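Local coordinates for protein of unknown function (Shewanella baltica, PDB 2Q9R) that is of unknown function but folds as an all-helical protein, forms a two-chain assembly and binds benzoic acid in this crystal, at residues P18-F23 against K112-I117; E55-S60 against T104-I109; S126-Y131 against H152-E157; A134-D139 against D146-A151. All blocks are in the same frame, centred on the assembly; numbering follows the deposited sequence. Where two conformers were deposited one is given.

Contact 1. Residues P18-F23 against K112-I117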
loop_
_atom_site.group_PDB
_atom_site.type_symbol
_atom_site.label_atom_id
_atom_site.label_comp_id
_atom_site.label_asym_id
_atom_site.label_seq_id
_atom_site.Cartn_x
_atom_site.Cartn_y
_atom_site.Cartn_z
ATOM N N PRO A 18 -6.031 -21.944 -22.202
ATOM C CA PRO A 18 -5.316 -20.734 -22.629
ATOM C C PRO A 18 -5.748 -19.464 -21.884
ATOM O O PRO A 18 -4.888 -18.663 -21.535
ATOM C CB PRO A 18 -5.590 -20.652 -24.148
ATOM C CG PRO A 18 -6.175 -21.954 -24.517
ATOM C CD PRO A 18 -6.763 -22.584 -23.318
ATOM N N GLN A 19 -7.048 -19.323 -21.578
ATOM C CA GLN A 19 -7.549 -18.204 -20.790
ATOM C C GLN A 19 -6.926 -18.193 -19.384
ATOM O O GLN A 19 -6.476 -17.176 -18.941
ATOM C CB GLN A 19 -9.077 -18.279 -20.665
ATOM C CG GLN A 19 -9.819 -17.868 -21.915
ATOM C CD GLN A 19 -11.299 -17.936 -21.746
ATOM O OE1 GLN A 19 -11.841 -18.979 -21.341
ATOM N NE2 GLN A 19 -11.991 -16.830 -22.085
ATOM N N LYS A 20 -6.932 -19.351 -18.716
ATOM C CA LYS A 20 -6.253 -19.536 -17.415
ATOM C C LYS A 20 -4.765 -19.189 -17.443
ATOM O O LYS A 20 -4.241 -18.480 -16.553
ATOM C CB LYS A 20 -6.396 -20.981 -16.983
ATOM C CG LYS A 20 -7.813 -21.398 -16.564
ATOM C CD LYS A 20 -7.827 -22.908 -16.183
ATOM C CE LYS A 20 -9.048 -23.274 -15.380
ATOM N NZ LYS A 20 -10.051 -23.921 -16.178
ATOM N N GLN A 21 -4.106 -19.679 -18.475
ATOM C CA GLN A 21 -2.671 -19.481 -18.655
ATOM C C GLN A 21 -2.339 -18.012 -18.814
ATOM O O GLN A 21 -1.368 -17.495 -18.200
ATOM C CB GLN A 21 -2.227 -20.265 -19.875
ATOM C CG GLN A 21 -0.723 -20.369 -20.057
ATOM C CD GLN A 21 -0.348 -21.297 -21.219
ATOM O OE1 GLN A 21 -1.083 -22.212 -21.548
ATOM N NE2 GLN A 21 0.779 -21.027 -21.851
ATOM N N LEU A 22 -3.158 -17.305 -19.596
ATOM C CA LEU A 22 -3.013 -15.842 -19.711
ATOM C C LEU A 22 -3.163 -15.127 -18.361
ATOM O O LEU A 22 -2.317 -14.272 -17.976
ATOM C CB LEU A 22 -4.021 -15.280 -20.741
ATOM C CG LEU A 22 -4.126 -13.755 -20.939
ATOM C CD1 LEU A 22 -2.744 -13.131 -21.241
ATOM C CD2 LEU A 22 -5.129 -13.413 -22.072
ATOM N N PHE A 23 -4.265 -15.431 -17.666
ATOM C CA PHE A 23 -4.535 -14.887 -16.329
ATOM C C PHE A 23 -3.325 -15.047 -15.388
ATOM O O PHE A 23 -2.875 -14.089 -14.726
ATOM C CB PHE A 23 -5.806 -15.580 -15.750
ATOM C CG PHE A 23 -6.182 -15.121 -14.344
ATOM C CD1 PHE A 23 -5.612 -15.710 -13.233
ATOM C CD2 PHE A 23 -7.118 -14.087 -14.155
ATOM C CE1 PHE A 23 -5.969 -15.312 -11.948
ATOM C CE2 PHE A 23 -7.452 -13.653 -12.877
ATOM C CZ PHE A 23 -6.860 -14.245 -11.767
ATOM N N LYS A 112 -0.190 -29.886 -18.313
ATOM C CA LYS A 112 -1.581 -29.452 -18.528
ATOM C C LYS A 112 -2.413 -29.614 -17.242
ATOM O O LYS A 112 -3.490 -30.213 -17.262
ATOM C CB LYS A 112 -2.225 -30.196 -19.707
ATOM C CG LYS A 112 -1.679 -29.838 -21.091
ATOM N N ILE A 113 -1.905 -29.072 -16.130
ATOM C CA ILE A 113 -2.568 -29.185 -14.841
ATOM C C ILE A 113 -3.332 -27.888 -14.564
ATOM O O ILE A 113 -2.792 -26.957 -13.990
ATOM C CB ILE A 113 -1.568 -29.486 -13.691
ATOM C CG1 ILE A 113 -0.596 -30.612 -14.088
ATOM C CG2 ILE A 113 -2.334 -29.883 -12.422
ATOM C CD1 ILE A 113 0.666 -30.679 -13.224
ATOM N N GLU A 114 -4.589 -27.832 -14.985
ATOM C CA GLU A 114 -5.372 -26.600 -14.855
ATOM C C GLU A 114 -5.501 -26.095 -13.414
ATOM O O GLU A 114 -5.493 -24.879 -13.195
ATOM C CB GLU A 114 -6.749 -26.738 -15.528
ATOM C CG GLU A 114 -6.617 -26.645 -17.060
ATOM C CD GLU A 114 -7.928 -26.751 -17.830
ATOM O OE1 GLU A 114 -8.922 -26.087 -17.465
ATOM O OE2 GLU A 114 -7.939 -27.499 -18.832
ATOM N N GLU A 115 -5.603 -27.024 -12.449
ATOM C CA GLU A 115 -5.719 -26.659 -11.024
ATOM C C GLU A 115 -4.581 -25.742 -10.599
ATOM O O GLU A 115 -4.806 -24.700 -9.973
ATOM C CB GLU A 115 -5.723 -27.906 -10.113
ATOM C CG GLU A 115 -7.112 -28.448 -9.721
ATOM N N ASP A 116 -3.354 -26.136 -10.940
ATOM C CA ASP A 116 -2.189 -25.373 -10.515
ATOM C C ASP A 116 -2.142 -23.969 -11.107
ATOM O O ASP A 116 -1.577 -23.036 -10.505
ATOM C CB ASP A 116 -0.916 -26.083 -10.927
ATOM C CG ASP A 116 -0.661 -27.348 -10.139
ATOM O OD1 ASP A 116 -1.523 -27.774 -9.327
ATOM O OD2 ASP A 116 0.429 -27.903 -10.361
ATOM N N ILE A 117 -2.663 -23.848 -12.324
ATOM C CA ILE A 117 -2.710 -22.571 -13.012
ATOM C C ILE A 117 -3.688 -21.681 -12.272
ATOM O O ILE A 117 -3.362 -20.566 -11.970
ATOM C CB ILE A 117 -3.123 -22.696 -14.510
ATOM C CG1 ILE A 117 -2.152 -23.608 -15.272
ATOM C CG2 ILE A 117 -3.198 -21.301 -15.145
ATOM C CD1 ILE A 117 -2.574 -23.959 -16.700
#
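The CG2 methyl of Ile117 lies against the turn of helix 17-42 that carries Lys20, its carbon 3.3 Å from Lys20 O and 3.7 Å from Lys20 CB. With chi1 of Ile117 at -59°, CG1 sits beside the backbone N and CG2 is turned opposite that N, which presents the methyl to the helix. It also approaches Gln21 N at 3.8 Å. Alongside this apolar contact runs a charged one: the side chains of Lys20 and Glu114 cross at about a right angle, and a bend at chi4 of Lys20 brings NZ to Glu114 OE1 at 2.8 Å, a salt bridge. NZ meets OE1 almost head-on, nearly in line with its C-O bond. The bridge ties the start of helix 17-42 to short helix 114-118 in this helical fold, just after helix 92-111 ends in a Schellman motif at Lys112; Ile113 sits at the N-cap position of helix 114-118. The same NZ also hydrogen-bonds to Leu15 O, its strongest partner, and Lys13 O, so this ammonium has at least three acceptors. A methionine in its place would probably leave the Glu114 carboxylate without this counter-charge and both carbonyls without this donor. Beyond Lys20, Gln21 packs on Ile109 of helix 92-111.

Contact 2. Residues E55-S60 against T104-I109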
loop_
_atom_site.group_PDB
_atom_site.type_symbol
_atom_site.label_atom_id
_atom_site.label_comp_id
_atom_site.label_asym_id
_atom_site.label_seq_id
_atom_site.Cartn_x
_atom_site.Cartn_y
_atom_site.Cartn_z
ATOM N N GLU A 55 9.252 -14.077 -20.452
ATOM C CA GLU A 55 9.185 -13.724 -21.833
ATOM C C GLU A 55 8.786 -14.947 -22.658
ATOM O O GLU A 55 7.984 -14.837 -23.567
ATOM C CB GLU A 55 10.561 -13.175 -22.268
ATOM C CG GLU A 55 10.690 -12.924 -23.805
ATOM C CD GLU A 55 9.887 -11.710 -24.317
ATOM O OE1 GLU A 55 10.186 -10.579 -23.865
ATOM O OE2 GLU A 55 8.985 -11.891 -25.179
ATOM N N LEU A 56 9.313 -16.114 -22.286
ATOM C CA LEU A 56 8.906 -17.375 -22.883
ATOM C C LEU A 56 7.448 -17.704 -22.556
ATOM O O LEU A 56 6.723 -18.182 -23.415
ATOM C CB LEU A 56 9.872 -18.498 -22.448
ATOM C CG LEU A 56 11.318 -18.416 -23.001
ATOM C CD1 LEU A 56 12.254 -19.444 -22.329
ATOM C CD2 LEU A 56 11.353 -18.667 -24.494
ATOM N N LEU A 57 6.982 -17.417 -21.339
ATOM C CA LEU A 57 5.557 -17.617 -21.039
ATOM C C LEU A 57 4.672 -16.691 -21.884
ATOM O O LEU A 57 3.622 -17.114 -22.392
ATOM C CB LEU A 57 5.247 -17.417 -19.545
ATOM C CG LEU A 57 5.813 -18.538 -18.665
ATOM C CD1 LEU A 57 5.992 -18.066 -17.219
ATOM C CD2 LEU A 57 4.992 -19.823 -18.761
ATOM N N TRP A 58 5.081 -15.440 -22.040
ATOM C CA TRP A 58 4.313 -14.534 -22.898
ATOM C C TRP A 58 4.290 -15.061 -24.338
ATOM O O TRP A 58 3.226 -15.113 -24.964
ATOM C CB TRP A 58 4.842 -13.115 -22.849
ATOM C CG TRP A 58 4.494 -12.411 -21.578
ATOM C CD1 TRP A 58 5.358 -12.019 -20.611
ATOM C CD2 TRP A 58 3.188 -12.027 -21.128
ATOM N NE1 TRP A 58 4.676 -11.403 -19.580
ATOM C CE2 TRP A 58 3.345 -11.389 -19.877
ATOM C CE3 TRP A 58 1.907 -12.141 -21.657
ATOM C CZ2 TRP A 58 2.264 -10.919 -19.147
ATOM C CZ3 TRP A 58 0.832 -11.626 -20.942
ATOM C CH2 TRP A 58 1.018 -11.011 -19.724
ATOM N N GLN A 59 5.467 -15.421 -24.866
ATOM C CA GLN A 59 5.549 -15.930 -26.229
ATOM C C GLN A 59 4.731 -17.194 -26.428
ATOM O O GLN A 59 4.185 -17.434 -27.518
ATOM C CB GLN A 59 7.000 -16.202 -26.604
ATOM C CG GLN A 59 7.831 -14.958 -26.844
ATOM C CD GLN A 59 7.344 -14.238 -28.050
ATOM O OE1 GLN A 59 7.175 -14.848 -29.115
ATOM N NE2 GLN A 59 7.059 -12.931 -27.900
ATOM N N SER A 60 4.649 -18.028 -25.396
ATOM C CA SER A 60 3.827 -19.243 -25.489
ATOM C C SER A 60 2.380 -18.926 -25.770
ATOM O O SER A 60 1.666 -19.728 -26.413
ATOM C CB SER A 60 3.872 -20.062 -24.211
ATOM O OG SER A 60 5.231 -20.319 -23.919
ATOM N N THR A 104 5.702 -22.961 -10.721
ATOM C CA THR A 104 4.401 -23.642 -10.697
ATOM C C THR A 104 3.665 -23.506 -12.048
ATOM O O THR A 104 3.173 -24.470 -12.593
ATOM C CB THR A 104 3.527 -23.072 -9.563
ATOM O OG1 THR A 104 4.242 -23.190 -8.326
ATOM C CG2 THR A 104 2.170 -23.781 -9.472
ATOM N N LEU A 105 3.638 -22.307 -12.608
ATOM C CA LEU A 105 2.981 -22.110 -13.915
ATOM C C LEU A 105 3.649 -22.874 -15.063
ATOM O O LEU A 105 2.956 -23.509 -15.898
ATOM C CB LEU A 105 2.887 -20.604 -14.216
ATOM C CG LEU A 105 2.352 -20.252 -15.590
ATOM C CD1 LEU A 105 0.982 -20.964 -15.870
ATOM C CD2 LEU A 105 2.268 -18.723 -15.695
ATOM N N LEU A 106 4.983 -22.786 -15.159
ATOM C CA LEU A 106 5.702 -23.559 -16.155
ATOM C C LEU A 106 5.459 -25.048 -15.947
ATOM O O LEU A 106 5.245 -25.782 -16.905
ATOM C CB LEU A 106 7.200 -23.301 -16.084
ATOM C CG LEU A 106 7.807 -22.142 -16.857
ATOM C CD1 LEU A 106 9.243 -21.911 -16.392
ATOM C CD2 LEU A 106 7.750 -22.420 -18.351
ATOM N N GLY A 107 5.467 -25.492 -14.695
ATOM C CA GLY A 107 5.207 -26.906 -14.406
ATOM C C GLY A 107 3.801 -27.337 -14.781
ATOM O O GLY A 107 3.601 -28.440 -15.273
ATOM N N ALA A 108 2.837 -26.447 -14.581
ATOM C CA ALA A 108 1.435 -26.715 -14.900
ATOM C C ALA A 108 1.191 -26.792 -16.411
ATOM O O ALA A 108 0.465 -27.661 -16.876
ATOM C CB ALA A 108 0.544 -25.671 -14.263
ATOM N N ILE A 109 1.830 -25.890 -17.158
ATOM C CA ILE A 109 1.836 -25.868 -18.619
ATOM C C ILE A 109 2.392 -27.166 -19.168
ATOM O O ILE A 109 1.846 -27.745 -20.103
ATOM C CB ILE A 109 2.661 -24.642 -19.131
ATOM C CG1 ILE A 109 1.847 -23.363 -18.928
ATOM C CG2 ILE A 109 3.047 -24.767 -20.599
ATOM C CD1 ILE A 109 2.664 -22.139 -18.730
#
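Leu105 is the first residue of 104-109 to meet helix 47-62: its CD2 comes 4.1 Å from Leu57 CD1, the two side chains sliding past each other in opposite directions. In Leu105, CG stands opposite the backbone N (chi1 174°), whereas in Leu106 it lies beside it. The CB of Leu106 does not face the other helix, yet the end of the chain swings over, and its CD2 touches Leu57 CD2 at 3.8 Å. One turn after Leu105, Ile109 extends CD1 to within 3.3 Å of the same Leu57 CD2, tighter than usual for two methyl carbons. A single leucine thus takes all three partners, CD1 meeting Leu105 CD2, and CD2 reaching Leu106 and Ile109 as well as lying near Leu105 CG. Thr25 of helix 17-42 touches both Leu57 and Leu105, while Leu74 and Leu77 of helix 70-79 lie against Leu106. The local axes run 11.6 Å apart at 38°, their N-to-C directions broadly alike, so long side chains alone bridge the gap: apolar packing between two helices inside an all-helical bundle.

Contact 3. Residues S126-Y131 against H152-E157. With BEZ (benzoic acid), chain E.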
loop_
_atom_site.group_PDB
_atom_site.type_symbol
_atom_site.label_atom_id
_atom_site.label_comp_id
_atom_site.label_asym_id
_atom_site.label_seq_id
_atom_site.Cartn_x
_atom_site.Cartn_y
_atom_site.Cartn_z
ATOM N N SER A 126 -2.254 -14.553 -1.361
ATOM C CA SER A 126 -1.631 -14.876 -0.079
ATOM C C SER A 126 -0.399 -14.039 0.202
ATOM O O SER A 126 -0.128 -13.704 1.348
ATOM C CB SER A 126 -1.236 -16.343 -0.052
ATOM O OG SER A 126 -2.398 -17.113 -0.277
ATOM N N THR A 127 0.377 -13.746 -0.839
ATOM C CA THR A 127 1.538 -12.895 -0.675
ATOM C C THR A 127 1.112 -11.575 -0.045
ATOM O O THR A 127 1.739 -11.060 0.901
ATOM C CB THR A 127 2.290 -12.669 -2.032
ATOM O OG1 THR A 127 2.715 -13.938 -2.527
ATOM C CG2 THR A 127 3.499 -11.813 -1.839
ATOM N N VAL A 128 0.015 -11.048 -0.546
ATOM C CA VAL A 128 -0.519 -9.759 -0.019
ATOM C C VAL A 128 -1.044 -9.883 1.430
ATOM O O VAL A 128 -0.741 -9.047 2.287
ATOM C CB VAL A 128 -1.606 -9.207 -0.916
ATOM C CG1 VAL A 128 -2.107 -7.839 -0.334
ATOM C CG2 VAL A 128 -1.054 -9.059 -2.324
ATOM N N ALA A 129 -1.809 -10.929 1.718
ATOM C CA ALA A 129 -2.263 -11.131 3.106
ATOM C C ALA A 129 -1.089 -11.310 4.066
ATOM O O ALA A 129 -1.147 -10.827 5.182
ATOM C CB ALA A 129 -3.188 -12.307 3.189
ATOM N N ASN A 130 -0.037 -12.015 3.641
ATOM C CA ASN A 130 1.087 -12.338 4.524
ATOM C C ASN A 130 1.870 -11.088 4.853
ATOM O O ASN A 130 2.301 -10.899 5.994
ATOM C CB ASN A 130 2.037 -13.358 3.896
ATOM C CG ASN A 130 1.472 -14.738 3.852
ATOM O OD1 ASN A 130 0.542 -15.083 4.590
ATOM N ND2 ASN A 130 2.015 -15.549 2.966
ATOM N N TYR A 131 1.997 -10.221 3.853
ATOM C CA TYR A 131 2.602 -8.902 4.004
ATOM C C TYR A 131 1.867 -8.085 5.049
ATOM O O TYR A 131 2.487 -7.579 5.973
ATOM C CB TYR A 131 2.623 -8.162 2.661
ATOM C CG TYR A 131 3.265 -6.796 2.725
ATOM C CD1 TYR A 131 4.632 -6.673 2.800
ATOM C CD2 TYR A 131 2.504 -5.629 2.713
ATOM C CE1 TYR A 131 5.227 -5.443 2.875
ATOM C CE2 TYR A 131 3.102 -4.372 2.782
ATOM C CZ TYR A 131 4.472 -4.304 2.849
ATOM O OH TYR A 131 5.142 -3.121 2.919
ATOM N N HIS A 152 -7.060 -2.853 4.255
ATOM C CA HIS A 152 -5.788 -2.345 3.778
ATOM C C HIS A 152 -5.853 -2.184 2.268
ATOM O O HIS A 152 -6.189 -3.102 1.582
ATOM C CB HIS A 152 -4.680 -3.325 4.112
ATOM C CG HIS A 152 -4.377 -3.424 5.576
ATOM N ND1 HIS A 152 -5.255 -3.990 6.474
ATOM C CD2 HIS A 152 -3.290 -3.051 6.294
ATOM C CE1 HIS A 152 -4.741 -3.909 7.688
ATOM N NE2 HIS A 152 -3.550 -3.348 7.607
ATOM N N GLU A 153 -5.532 -1.002 1.773
ATOM C CA GLU A 153 -5.722 -0.702 0.356
ATOM C C GLU A 153 -5.013 -1.680 -0.602
ATOM O O GLU A 153 -5.541 -2.016 -1.674
ATOM C CB GLU A 153 -5.284 0.734 0.093
ATOM C CG GLU A 153 -5.623 1.272 -1.285
ATOM C CD GLU A 153 -7.096 1.539 -1.502
ATOM O OE1 GLU A 153 -7.900 1.509 -0.535
ATOM O OE2 GLU A 153 -7.458 1.803 -2.670
ATOM N N VAL A 154 -3.829 -2.139 -0.229
ATOM C CA VAL A 154 -3.121 -3.090 -1.065
ATOM C C VAL A 154 -3.935 -4.379 -1.301
ATOM O O VAL A 154 -3.889 -4.946 -2.395
ATOM C CB VAL A 154 -1.718 -3.374 -0.473
ATOM C CG1 VAL A 154 -1.815 -4.242 0.757
ATOM C CG2 VAL A 154 -0.788 -3.951 -1.486
HETATM N N MSE A 155 -4.687 -4.849 -0.296
HETATM C CA MSE A 155 -5.490 -6.043 -0.522
HETATM C C MSE A 155 -6.703 -5.740 -1.410
HETATM O O MSE A 155 -7.096 -6.553 -2.257
HETATM C CB MSE A 155 -5.969 -6.703 0.767
HETATM C CG MSE A 155 -6.843 -7.941 0.485
HETATM SE SE MSE A 155 -5.929 -9.340 -0.508
HETATM C CE MSE A 155 -5.206 -9.703 0.944
ATOM N N GLU A 156 -7.322 -4.593 -1.202
ATOM C CA GLU A 156 -8.458 -4.203 -2.017
ATOM C C GLU A 156 -8.022 -4.078 -3.468
ATOM O O GLU A 156 -8.759 -4.441 -4.361
ATOM C CB GLU A 156 -9.021 -2.854 -1.539
ATOM C CG GLU A 156 -10.348 -2.471 -2.202
ATOM C CD GLU A 156 -11.468 -3.523 -1.964
ATOM O OE1 GLU A 156 -11.585 -4.068 -0.817
ATOM O OE2 GLU A 156 -12.222 -3.803 -2.940
ATOM N N GLU A 157 -6.816 -3.567 -3.694
ATOM C CA GLU A 157 -6.235 -3.463 -5.031
ATOM C C GLU A 157 -5.969 -4.821 -5.650
ATOM O O GLU A 157 -6.246 -5.050 -6.827
ATOM C CB GLU A 157 -4.966 -2.606 -4.978
ATOM C CG GLU A 157 -5.330 -1.125 -4.939
ATOM C CD GLU A 157 -4.155 -0.142 -4.924
ATOM O OE1 GLU A 157 -2.983 -0.558 -5.108
ATOM O OE2 GLU A 157 -4.416 1.076 -4.736
HETATM C C BEZ E . -2.200 -2.642 10.850
HETATM O O1 BEZ E . -2.025 -2.742 9.593
HETATM O O2 BEZ E . -1.769 -3.509 11.670
HETATM C C1 BEZ E . -2.953 -1.474 11.386
HETATM C C2 BEZ E . -3.844 -1.641 12.473
HETATM C C3 BEZ E . -4.537 -0.527 12.942
HETATM C C4 BEZ E . -4.339 0.720 12.355
HETATM C C5 BEZ E . -3.459 0.870 11.282
HETATM C C6 BEZ E . -2.743 -0.236 10.791
#
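Val128 turns CG1 opposite its backbone N, while Val154 holds its own CG1 in the crowded position between N and the carbonyl carbon (chi1 74°); the two methyls thereby meet tip to tip at 3.8 Å. Bends at chi2 and chi3 fold Met155, built as selenomethionine, back across the gap, and its CE ends 3.8 Å from Val128 CG1 and 4.0 Å from Ala129 CB. These contacts join two helices running antiparallel at 172°, with local axes 9.7 Å apart, in a helical protein whose second subunit, another copy of the chain, packs close by. His152, the N-cap residue of helix 153-170, points its NE2 edge at benzoic acid: NE2 donates to BEZ O1 at 2.6 Å with a nearly straight N-H...O angle of 174°. Tyr131 also belongs to the benzoic acid pocket. ND1 of His152 is hydrogen-bonded to Phe148 O, so with a partner at each nitrogen the ring's rotation is restrained. A leucine here would probably leave BEZ O1 without this donor and Phe148 O without its side-chain partner. Ile197 of the second subunit packs on His152.

Contact 4. Residues A134-D139 against D146-A151. With BEZ (benzoic acid), chain E.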
loop_
_atom_site.group_PDB
_atom_site.type_symbol
_atom_site.label_atom_id
_atom_site.label_comp_id
_atom_site.label_asym_id
_atom_site.label_seq_id
_atom_site.Cartn_x
_atom_site.Cartn_y
_atom_site.Cartn_z
ATOM N N ALA A 134 2.088 -9.889 8.490
ATOM C CA ALA A 134 3.461 -9.874 9.019
ATOM C C ALA A 134 3.643 -8.795 10.068
ATOM O O ALA A 134 4.221 -9.001 11.101
ATOM C CB ALA A 134 4.460 -9.628 7.876
ATOM N N ILE A 135 3.142 -7.620 9.749
ATOM C CA ILE A 135 3.326 -6.436 10.582
ATOM C C ILE A 135 2.273 -6.404 11.705
ATOM O O ILE A 135 2.595 -6.229 12.880
ATOM C CB ILE A 135 3.246 -5.192 9.642
ATOM C CG1 ILE A 135 2.839 -3.888 10.370
ATOM C CG2 ILE A 135 2.315 -5.511 8.526
ATOM N N SER A 136 1.028 -6.647 11.324
ATOM C CA SER A 136 -0.124 -6.427 12.192
ATOM C C SER A 136 -0.070 -7.017 13.588
ATOM O O SER A 136 -0.418 -6.356 14.572
ATOM C CB SER A 136 -1.351 -6.965 11.487
ATOM O OG SER A 136 -1.696 -6.115 10.396
ATOM N N ASP A 137 0.273 -8.299 13.653
ATOM C CA ASP A 137 0.359 -9.019 14.918
ATOM C C ASP A 137 -0.945 -8.902 15.699
ATOM O O ASP A 137 -0.958 -8.549 16.873
ATOM C CB ASP A 137 1.541 -8.490 15.710
ATOM C CG ASP A 137 2.149 -9.530 16.647
ATOM O OD1 ASP A 137 1.627 -10.671 16.779
ATOM O OD2 ASP A 137 3.172 -9.176 17.271
ATOM N N VAL A 138 -2.049 -9.185 15.020
ATOM C CA VAL A 138 -3.370 -9.195 15.644
ATOM C C VAL A 138 -3.814 -10.619 15.956
ATOM O O VAL A 138 -3.356 -11.580 15.332
ATOM C CB VAL A 138 -4.474 -8.520 14.774
ATOM C CG1 VAL A 138 -4.230 -7.054 14.672
ATOM C CG2 VAL A 138 -4.581 -9.159 13.390
ATOM N N ASP A 139 -4.742 -10.724 16.899
ATOM C CA ASP A 139 -5.245 -12.014 17.343
ATOM C C ASP A 139 -6.472 -12.509 16.569
ATOM O O ASP A 139 -6.969 -13.591 16.874
ATOM C CB ASP A 139 -5.563 -11.937 18.846
ATOM C CG ASP A 139 -4.297 -11.890 19.725
ATOM O OD1 ASP A 139 -3.152 -12.030 19.201
ATOM O OD2 ASP A 139 -4.467 -11.732 20.954
ATOM N N ASP A 146 -10.341 -11.554 7.987
ATOM C CA ASP A 146 -10.560 -11.258 6.574
ATOM C C ASP A 146 -10.931 -9.787 6.403
ATOM O O ASP A 146 -10.363 -9.072 5.568
ATOM C CB ASP A 146 -11.679 -12.147 6.012
ATOM C CG ASP A 146 -11.798 -12.060 4.489
ATOM O OD1 ASP A 146 -10.835 -12.465 3.792
ATOM O OD2 ASP A 146 -12.847 -11.580 3.994
ATOM N N ASP A 147 -11.895 -9.322 7.186
ATOM C CA ASP A 147 -12.278 -7.905 7.133
ATOM C C ASP A 147 -11.114 -6.967 7.466
ATOM O O ASP A 147 -10.952 -5.900 6.861
ATOM C CB ASP A 147 -13.382 -7.591 8.126
ATOM C CG ASP A 147 -14.676 -8.292 7.839
ATOM O OD1 ASP A 147 -14.908 -8.773 6.716
ATOM O OD2 ASP A 147 -15.485 -8.327 8.786
ATOM N N PHE A 148 -10.334 -7.351 8.470
ATOM C CA PHE A 148 -9.168 -6.572 8.852
ATOM C C PHE A 148 -8.154 -6.493 7.713
ATOM O O PHE A 148 -7.640 -5.424 7.391
ATOM C CB PHE A 148 -8.503 -7.188 10.078
ATOM C CG PHE A 148 -7.230 -6.531 10.459
ATOM C CD1 PHE A 148 -7.238 -5.375 11.210
ATOM C CD2 PHE A 148 -6.013 -7.072 10.077
ATOM C CE1 PHE A 148 -6.042 -4.754 11.563
ATOM C CE2 PHE A 148 -4.827 -6.481 10.448
ATOM C CZ PHE A 148 -4.829 -5.310 11.170
ATOM N N VAL A 149 -7.887 -7.621 7.079
ATOM C CA VAL A 149 -6.977 -7.626 5.933
ATOM C C VAL A 149 -7.516 -6.722 4.801
ATOM O O VAL A 149 -6.768 -5.912 4.211
ATOM C CB VAL A 149 -6.694 -9.070 5.459
ATOM C CG1 VAL A 149 -5.806 -9.067 4.221
ATOM C CG2 VAL A 149 -6.022 -9.892 6.601
ATOM N N PHE A 150 -8.811 -6.804 4.511
ATOM C CA PHE A 150 -9.361 -6.010 3.409
ATOM C C PHE A 150 -9.498 -4.529 3.718
ATOM O O PHE A 150 -9.802 -3.750 2.815
ATOM C CB PHE A 150 -10.687 -6.585 2.877
ATOM C CG PHE A 150 -10.490 -7.710 1.905
ATOM C CD1 PHE A 150 -10.225 -9.004 2.370
ATOM C CD2 PHE A 150 -10.515 -7.486 0.530
ATOM C CE1 PHE A 150 -10.014 -10.059 1.501
ATOM C CE2 PHE A 150 -10.291 -8.552 -0.358
ATOM C CZ PHE A 150 -10.037 -9.846 0.139
ATOM N N ALA A 151 -9.270 -4.118 4.970
ATOM C CA ALA A 151 -9.258 -2.697 5.309
ATOM C C ALA A 151 -7.975 -2.049 4.804
ATOM O O ALA A 151 -7.794 -0.854 4.962
ATOM C CB ALA A 151 -9.343 -2.524 6.796
HETATM C C BEZ E . -2.200 -2.642 10.850
HETATM O O1 BEZ E . -2.025 -2.742 9.593
HETATM O O2 BEZ E . -1.769 -3.509 11.670
HETATM C C1 BEZ E . -2.953 -1.474 11.386
HETATM C C2 BEZ E . -3.844 -1.641 12.473
HETATM C C3 BEZ E . -4.537 -0.527 12.942
HETATM C C4 BEZ E . -4.339 0.720 12.355
HETATM C C5 BEZ E . -3.459 0.870 11.282
HETATM C C6 BEZ E . -2.743 -0.236 10.791
#
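Over one face of the Phe148 ring lies the CG2 methyl of Val138, 4.0 Å from Phe148 CE2, while the ring edge is occupied by two oxygens in its plane. Ser136 OG stands 3.2 Å from Phe148 CE2, and BEZ O2 of the benzoic acid is 3.6 Å from Phe148 CZ. The other methyl of Val138 reaches the end of the ring, CG1 to Phe148 CZ at 4.0 Å. Phe148 gets there with CG opposite its backbone N (chi1 174°), which directs the ring from helix 142-150 to the C-terminal end of helix 120-136. The latter helix ends with Ser136; Asp137, the next residue, has a positive phi (54°), which turns the chain and brings Val138 over the ring. Ser136 OG also lies 2.9 Å from BEZ O2, but Ile132 O is within reach of the same proton, so the hydroxyl may serve either acceptor. From the second subunit, Val41 packs on Val138 and Leu37 on Phe148, setting the ligand beside the subunit interface. The ring edge carries the slightly positive hydrogens of an aromatic, so turning it to a hydroxyl and a carboxyl oxygen is likely to be mildly favourable, while a methyl lies over one face.

In the fold
The four contacts form two well-separated pairs in a mostly helical chain without strands. Contacts 1 and 2 lie with centres about 10 Å apart and touch each other, Ala108 packing on Asp116 and Ile117; contact 2 is nested in the loop that contact 1 closes. Contacts 3 and 4 come later in the chain, their centres about 9 Å apart; both use helix 120-136, and contact 4 nests inside contact 3. Met155 of one packs on Val149 and Phe150 of the other. Between the pairs, centres are about 23 to 33 Å apart, and nothing touches. Benzoic acid and the second subunit both meet contacts 3 and 4, whereas no other chain touches contacts 1 and 2.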